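Local coordinates for putative aspartate aminotransferase (Thermus thermophilus, PDB 1IUG), which binds pyridoxal 5'-phosphate as its cofactor and is probably an aminotransferase acting on aspartate or a related amino acid, at residues A[7-12]-A[189-194]; A[193-198]-A[237-242]. One frame throughout, in Å; residues are numbered along the deposited sequence.

Contact 1: A[7-12]-A[189-194]; sequences PGPVRL and CPPGLG
The flat peptide group joining Cys189 to Pro190 carries a methyl of Leu12 on one of its faces. Leu12 CD2 stands almost vertically over the carbonyl carbon, 3.6 Å from Cys189 C, and stays close to Pro190 N as well. A water gives a hydrogen bond to Cys189 O over 2.9 Å and lies above the peptide plane, on the face that Leu12 covers. That water also accepts a hydrogen bond from Val10 N at 3.0 Å, so a single molecule ties two backbones that do not bond to each other directly. Leu12 reaches its place because CG lies beside the backbone N and anti to the carbonyl carbon (chi1 -61°); its other methyl, CD1, then comes within 4.1 Å of Pro190 CG, the two side chains crossing at about a right angle. Further up the loop a second crossing repeats this pattern between two prolines, Pro9 CG touching Pro191 CG at 3.8 Å. Pro9 follows a cis peptide bond, and both rings meet through their puckered corners. Leu17 and Leu20 of helix 14-21 touch Leu12 and Pro190, respectively, and His27, Gln24 and Asn234 of the second subunit pack against Pro9, Leu12 and the two prolines of 189-194. The stretch 189-194 follows shortly after Lys185, the lysine that carries pyridoxal 5'-phosphate, and Pro9 lies about 11 Å, side chain to side chain, from Arg322, a predicted substrate-binding residue. Such packing of an N-terminal loop against the segment that follows the cofactor lysine, close to the subunit boundary, is consistent with the fold type I aminotransferases.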
loop_
_atom_site.group_PDB
_atom_site.type_symbol
_atom_site.label_atom_id
_atom_site.label_comp_id
_atom_site.label_asym_id
_atom_site.label_seq_id
_atom_site.Cartn_x
_atom_site.Cartn_y
_atom_site.Cartn_z
ATOM N N PRO A 7 -5.802 -8.616 -17.323
ATOM C CA PRO A 7 -4.391 -8.780 -16.961
ATOM C C PRO A 7 -4.035 -8.058 -15.658
ATOM O O PRO A 7 -3.027 -7.353 -15.583
ATOM C CB PRO A 7 -3.671 -8.175 -18.161
ATOM C CG PRO A 7 -4.578 -7.062 -18.548
ATOM C CD PRO A 7 -5.945 -7.702 -18.471
ATOM N N GLY A 8 -4.862 -8.260 -14.633
ATOM C CA GLY A 8 -4.631 -7.623 -13.348
ATOM C C GLY A 8 -5.713 -6.624 -12.972
ATOM O O GLY A 8 -5.967 -5.680 -13.729
ATOM N N PRO A 9 -6.430 -6.847 -11.851
ATOM C CA PRO A 9 -6.277 -7.987 -10.938
ATOM C C PRO A 9 -6.660 -9.297 -11.622
ATOM O O PRO A 9 -7.269 -9.299 -12.700
ATOM C CB PRO A 9 -7.253 -7.647 -9.811
ATOM C CG PRO A 9 -7.225 -6.151 -9.790
ATOM C CD PRO A 9 -7.323 -5.837 -11.257
ATOM N N VAL A 10 -6.310 -10.410 -10.991
ATOM C CA VAL A 10 -6.605 -11.718 -11.555
ATOM C C VAL A 10 -7.393 -12.632 -10.628
ATOM O O VAL A 10 -7.654 -12.310 -9.468
ATOM C CB VAL A 10 -5.305 -12.477 -11.942
ATOM C CG1 VAL A 10 -4.500 -11.687 -12.975
ATOM C CG2 VAL A 10 -4.469 -12.763 -10.695
ATOM N N ARG A 11 -7.757 -13.779 -11.190
ATOM C CA ARG A 11 -8.475 -14.854 -10.521
ATOM C C ARG A 11 -7.507 -15.344 -9.443
ATOM O O ARG A 11 -6.371 -15.718 -9.746
ATOM C CB ARG A 11 -8.720 -15.943 -11.563
ATOM C CG ARG A 11 -10.075 -16.595 -11.564
ATOM C CD ARG A 11 -10.401 -17.318 -10.299
ATOM N NE ARG A 11 -10.453 -18.752 -10.580
ATOM C CZ ARG A 11 -11.366 -19.343 -11.353
ATOM N NH1 ARG A 11 -12.330 -18.632 -11.933
ATOM N NH2 ARG A 11 -11.305 -20.654 -11.558
ATOM N N LEU A 12 -7.951 -15.316 -8.192
ATOM C CA LEU A 12 -7.107 -15.710 -7.071
ATOM C C LEU A 12 -6.809 -17.193 -6.903
ATOM O O LEU A 12 -7.659 -18.055 -7.121
ATOM C CB LEU A 12 -7.668 -15.156 -5.759
ATOM C CG LEU A 12 -7.780 -13.635 -5.626
ATOM C CD1 LEU A 12 -8.251 -13.289 -4.215
ATOM C CD2 LEU A 12 -6.435 -12.971 -5.924
ATOM N N CYS A 189 -2.346 -13.015 -6.473
ATOM C CA CYS A 189 -2.685 -12.494 -5.152
ATOM C C CYS A 189 -3.426 -11.175 -5.306
ATOM O O CYS A 189 -3.456 -10.600 -6.389
ATOM C CB CYS A 189 -1.418 -12.268 -4.324
ATOM S SG CYS A 189 -0.598 -13.777 -3.817
ATOM N N PRO A 190 -4.072 -10.699 -4.229
ATOM C CA PRO A 190 -4.806 -9.431 -4.292
ATOM C C PRO A 190 -3.835 -8.254 -4.456
ATOM O O PRO A 190 -2.629 -8.399 -4.232
ATOM C CB PRO A 190 -5.486 -9.362 -2.918
ATOM C CG PRO A 190 -5.568 -10.795 -2.478
ATOM C CD PRO A 190 -4.240 -11.336 -2.911
ATOM N N PRO A 191 -4.345 -7.092 -4.911
ATOM C CA PRO A 191 -3.528 -5.885 -5.095
ATOM C C PRO A 191 -3.144 -5.400 -3.699
ATOM O O PRO A 191 -3.877 -5.653 -2.742
ATOM C CB PRO A 191 -4.512 -4.897 -5.726
ATOM C CG PRO A 191 -5.528 -5.772 -6.385
ATOM C CD PRO A 191 -5.719 -6.875 -5.394
ATOM N N GLY A 192 -2.009 -4.719 -3.570
ATOM C CA GLY A 192 -1.616 -4.229 -2.261
ATOM C C GLY A 192 -0.134 -4.302 -1.937
ATOM O O GLY A 192 0.317 -3.675 -0.980
ATOM N N LEU A 193 0.616 -5.090 -2.701
ATOM C CA LEU A 193 2.055 -5.213 -2.486
ATOM C C LEU A 193 2.841 -4.916 -3.757
ATOM O O LEU A 193 2.377 -5.178 -4.868
ATOM C CB LEU A 193 2.427 -6.619 -1.996
ATOM C CG LEU A 193 1.896 -7.121 -0.654
ATOM C CD1 LEU A 193 2.429 -8.527 -0.402
ATOM C CD2 LEU A 193 2.318 -6.178 0.473
ATOM N N GLY A 194 4.016 -4.322 -3.569
ATOM C CA GLY A 194 4.914 -4.016 -4.668
ATOM C C GLY A 194 6.269 -4.556 -4.243
ATOM O O GLY A 194 6.563 -4.602 -3.043
HETATM O O HOH W 1 -5.719 -10.180 -8.102
#

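Contact 2: A[193-198]-A[237-242]; sequences LGFVAL and LAVAAV
Val239 overlaps two side chains of strand 193-198 with one methyl: CG2 comes to 3.7 Å from Leu193 CD1 and to 4.1 Å from Phe195 CZ. The other branch, CG1, is anti to the backbone N (chi1 169°), which leaves CG2 beside that N and directed at the sheet. Leu193 and Phe195 are two residues apart on the strand, so both point to the face covered by the helix, while Gly194 between them adds no side chain. The aromatic ring presents its rim rather than its face: CG2 lies near the ring plane, beyond CZ, and Phe195 and Val239 advance from opposite directions until their ends meet. Leu193 instead meets the valine at a slant, through the tip of its CD1 branch. These longer side chains span the layer, since the nearest CA atoms, those of Leu193 and Val239, are 9.2 Å apart. The geometry is that of a helix laid over a sheet, a single valine of helix 233-246 fitting against a pair on the strand. Around it, Ile55 of strand 52-57 touches both strand residues, Leu43 of helix 30-47 and Leu187 touch the phenylalanine, and Leu235 of helix 233-246 packs on Leu193. Along the helix the backbone groups are occupied locally, as in the bond from Ala241 N to Leu237 O. All three touching residues are buried and apolar, and the methyl sits at the ring edge, not over its face; at this point the cohesion is probably dispersion and the exclusion of water, with no directional bond between the two segments to fix their orientation.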
loop_
_atom_site.group_PDB
_atom_site.type_symbol
_atom_site.label_atom_id
_atom_site.label_comp_id
_atom_site.label_asym_id
_atom_site.label_seq_id
_atom_site.Cartn_x
_atom_site.Cartn_y
_atom_site.Cartn_z
ATOM N N LEU A 193 0.616 -5.090 -2.701
ATOM C CA LEU A 193 2.055 -5.213 -2.486
ATOM C C LEU A 193 2.841 -4.916 -3.757
ATOM O O LEU A 193 2.377 -5.178 -4.868
ATOM C CB LEU A 193 2.427 -6.619 -1.996
ATOM C CG LEU A 193 1.896 -7.121 -0.654
ATOM C CD1 LEU A 193 2.429 -8.527 -0.402
ATOM C CD2 LEU A 193 2.318 -6.178 0.473
ATOM N N GLY A 194 4.016 -4.322 -3.569
ATOM C CA GLY A 194 4.914 -4.016 -4.668
ATOM C C GLY A 194 6.269 -4.556 -4.243
ATOM O O GLY A 194 6.563 -4.602 -3.043
ATOM N N PHE A 195 7.077 -5.013 -5.195
ATOM C CA PHE A 195 8.394 -5.550 -4.859
ATOM C C PHE A 195 9.525 -4.893 -5.646
ATOM O O PHE A 195 9.408 -4.645 -6.846
ATOM C CB PHE A 195 8.442 -7.064 -5.101
ATOM C CG PHE A 195 7.246 -7.799 -4.585
ATOM C CD1 PHE A 195 6.226 -8.178 -5.452
ATOM C CD2 PHE A 195 7.119 -8.087 -3.231
ATOM C CE1 PHE A 195 5.097 -8.827 -4.977
ATOM C CE2 PHE A 195 5.991 -8.739 -2.746
ATOM C CZ PHE A 195 4.979 -9.108 -3.619
ATOM N N VAL A 196 10.611 -4.599 -4.946
ATOM C CA VAL A 196 11.791 -4.015 -5.562
ATOM C C VAL A 196 12.926 -5.005 -5.338
ATOM O O VAL A 196 13.316 -5.281 -4.196
ATOM C CB VAL A 196 12.186 -2.655 -4.940
ATOM C CG1 VAL A 196 13.437 -2.118 -5.631
ATOM C CG2 VAL A 196 11.054 -1.654 -5.081
ATOM N N ALA A 197 13.380 -5.607 -6.432
ATOM C CA ALA A 197 14.473 -6.565 -6.387
ATOM C C ALA A 197 15.745 -5.828 -6.786
ATOM O O ALA A 197 15.784 -5.164 -7.819
ATOM C CB ALA A 197 14.205 -7.729 -7.334
ATOM N N LEU A 198 16.770 -5.942 -5.946
ATOM C CA LEU A 198 18.051 -5.289 -6.177
ATOM C C LEU A 198 19.192 -6.300 -6.228
ATOM O O LEU A 198 19.391 -7.075 -5.291
ATOM C CB LEU A 198 18.330 -4.278 -5.057
ATOM C CG LEU A 198 17.307 -3.158 -4.842
ATOM C CD1 LEU A 198 17.473 -2.558 -3.464
ATOM C CD2 LEU A 198 17.445 -2.100 -5.925
ATOM N N LEU A 237 1.461 -13.184 3.622
ATOM C CA LEU A 237 1.170 -14.595 3.886
ATOM C C LEU A 237 0.703 -15.271 2.605
ATOM O O LEU A 237 1.124 -16.388 2.292
ATOM C CB LEU A 237 0.076 -14.735 4.947
ATOM C CG LEU A 237 0.524 -14.873 6.400
ATOM C CD1 LEU A 237 -0.665 -14.660 7.332
ATOM C CD2 LEU A 237 1.148 -16.251 6.607
ATOM N N ALA A 238 -0.183 -14.583 1.885
ATOM C CA ALA A 238 -0.724 -15.078 0.621
ATOM C C ALA A 238 0.388 -15.256 -0.423
ATOM O O ALA A 238 0.413 -16.247 -1.152
ATOM C CB ALA A 238 -1.802 -14.122 0.102
ATOM N N VAL A 239 1.305 -14.293 -0.483
ATOM C CA VAL A 239 2.427 -14.352 -1.418
ATOM C C VAL A 239 3.320 -15.555 -1.102
ATOM O O VAL A 239 3.707 -16.302 -2.002
ATOM C CB VAL A 239 3.270 -13.044 -1.374
ATOM C CG1 VAL A 239 4.585 -13.224 -2.138
ATOM C CG2 VAL A 239 2.471 -11.887 -1.975
ATOM N N ALA A 240 3.624 -15.747 0.181
ATOM C CA ALA A 240 4.464 -16.857 0.624
ATOM C C ALA A 240 3.834 -18.215 0.284
ATOM O O ALA A 240 4.499 -19.094 -0.266
ATOM C CB ALA A 240 4.723 -16.749 2.121
ATOM N N ALA A 241 2.544 -18.358 0.588
ATOM C CA ALA A 241 1.798 -19.589 0.315
ATOM C C ALA A 241 1.793 -19.973 -1.168
ATOM O O ALA A 241 1.967 -21.142 -1.510
ATOM C CB ALA A 241 0.365 -19.456 0.823
ATOM N N VAL A 242 1.580 -18.992 -2.044
ATOM C CA VAL A 242 1.566 -19.248 -3.483
ATOM C C VAL A 242 2.955 -19.622 -3.997
ATOM O O VAL A 242 3.104 -20.592 -4.743
ATOM C CB VAL A 242 1.019 -18.031 -4.280
ATOM C CG1 VAL A 242 1.279 -18.202 -5.767
ATOM C CG2 VAL A 242 -0.475 -17.886 -4.043
#

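In the fold
The centres of the two contacts lie 11 Å apart, and strand 193-198 connects them: contact 1 takes in the loop that leads into it and its first two residues, contact 2 the strand itself. Along the chain the order is 7-12, then 189-194 running on into 193-198, then 237-242. The loop ahead of the strand also reaches helix 233-246 directly, Cys189 SG lying 3.8 Å from Ala238 O. Strand 193-198 belongs to the seven-stranded mixed sheet, antiparallel to both of its neighbours, 52-57 and 178-182. The region just after the cofactor lysine is thereby joined both to the N-terminal loop and to a helix packed on the sheet.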